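Phosphotriesterase homology protein (Escherichia coli, PDB 1BF6) hydrolyses phosphorylated glyceryl acetates and also acts on aromatic acetates and propionates, using two zinc ions per subunit. Local coordinates at residues 145-148 with 153-156. Residues are numbered along the deposited sequence; the frame is centred on the assembly and turned at random.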
# COMPACT_ATOMS: atom_id res chain seq x y z
N LEU A 145 -9.55 -5.45 15.39
CA LEU A 145 -10.98 -5.50 15.70
C LEU A 145 -11.85 -5.27 14.47
O LEU A 145 -12.84 -5.98 14.26
CB LEU A 145 -11.35 -4.48 16.78
CG LEU A 145 -10.63 -4.69 18.11
CD1 LEU A 145 -11.09 -3.64 19.14
CD2 LEU A 145 -10.89 -6.12 18.62
N ALA A 146 -11.50 -4.27 13.65
CA ALA A 146 -12.27 -3.97 12.45
C ALA A 146 -12.19 -5.11 11.43
O ALA A 146 -13.17 -5.41 10.74
CB ALA A 146 -11.79 -2.66 11.81
N HIS A 147 -11.03 -5.76 11.36
CA HIS A 147 -10.83 -6.87 10.43
C HIS A 147 -11.61 -8.09 10.90
O HIS A 147 -12.17 -8.82 10.09
CB HIS A 147 -9.34 -7.22 10.32
CG HIS A 147 -9.10 -8.60 9.79
ND1 HIS A 147 -9.33 -8.94 8.48
CD2 HIS A 147 -8.73 -9.74 10.42
CE1 HIS A 147 -9.12 -10.23 8.32
NE2 HIS A 147 -8.75 -10.74 9.48
N ASN A 148 -11.60 -8.33 12.21
CA ASN A 148 -12.31 -9.48 12.77
C ASN A 148 -13.82 -9.35 12.56
O ASN A 148 -14.54 -10.35 12.54
CB ASN A 148 -11.96 -9.67 14.26
CG ASN A 148 -10.50 -10.11 14.47
OD1 ASN A 148 -9.86 -10.63 13.56
ND2 ASN A 148 -9.98 -9.89 15.66
N PRO A 153 -8.96 -7.07 4.45
CA PRO A 153 -7.54 -7.19 4.78
C PRO A 153 -6.87 -5.94 5.35
O PRO A 153 -7.42 -4.83 5.30
CB PRO A 153 -6.92 -7.65 3.45
CG PRO A 153 -7.73 -6.97 2.46
CD PRO A 153 -9.15 -7.12 2.99
N ILE A 154 -5.72 -6.15 5.98
CA ILE A 154 -4.93 -5.09 6.58
C ILE A 154 -3.63 -4.91 5.78
O ILE A 154 -2.94 -5.88 5.47
CB ILE A 154 -4.59 -5.45 8.05
CG1 ILE A 154 -5.89 -5.46 8.88
CG2 ILE A 154 -3.52 -4.52 8.64
CD1 ILE A 154 -5.73 -6.08 10.25
N SER A 155 -3.31 -3.66 5.45
CA SER A 155 -2.11 -3.32 4.69
C SER A 155 -1.32 -2.31 5.52
O SER A 155 -1.82 -1.24 5.85
CB SER A 155 -2.50 -2.73 3.34
OG SER A 155 -1.35 -2.41 2.58
N THR A 156 -0.07 -2.65 5.84
CA THR A 156 0.74 -1.80 6.71
C THR A 156 1.84 -0.92 6.10
O THR A 156 2.16 -1.04 4.91
CB THR A 156 1.40 -2.66 7.81
OG1 THR A 156 2.59 -3.27 7.30
CG2 THR A 156 0.44 -3.76 8.32
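ND1 of His147 is hydrogen-bonded to the carbonyl oxygen of Arg152, the residue just before Pro153. The same ND1 lies 4.5 Å from Pro153 N, a loose approach and no bond, beside the loop residue that precedes strand 154-157. The contact belongs to a beta-alpha-beta unit of the TIM-barrel fold of the phosphotriesterase family: helix 134-150 follows strand 122-126 and leads into strand 154-157, which runs parallel to strand 122-126. The nearest pair of CA atoms, those of His147 and Pro153, is 6.5 Å apart, and no hydrogen bond passes directly between 145-148 and 153-156.

Between the two segments themselves the closest contact is apolar. CB of His147 meets CD1 of Ile154 at 3.8 Å and CG1 of the same residue at 4.1 Å, so a methylene lies against the end of the longer isoleucine branch. On the helix side the backbone sets this up, because the bond from CA to CB of His147 is directed toward 153-156. In Ile154, CG1 lies opposite the carbonyl carbon and CD1 continues in an extended course (chi2 168°), carrying the methyl closer to the helix than the CB direction alone would suggest. The His147 torsion places the ring instead: CG stands opposite the backbone N (chi1 160°), which brings ND1 to Arg152 O. Relative to the imidazole plane, CD1 sits obliquely.

Only 101 Å² is buried between the segments, but His147, Pro153 and Ile154 are all buried in the fold, and Ile122 of strand 122-126 also packs on His147. His147 and Asn148 belong to the experimentally identified beta-D-glucose site, as does Arg180, whose side chain touches Pro153. Backbone hydrogen bonds join Ile154 to Arg180 and Thr182, and in Asn148 the side-chain ND2 is hydrogen-bonded to the carbonyl oxygen of His174.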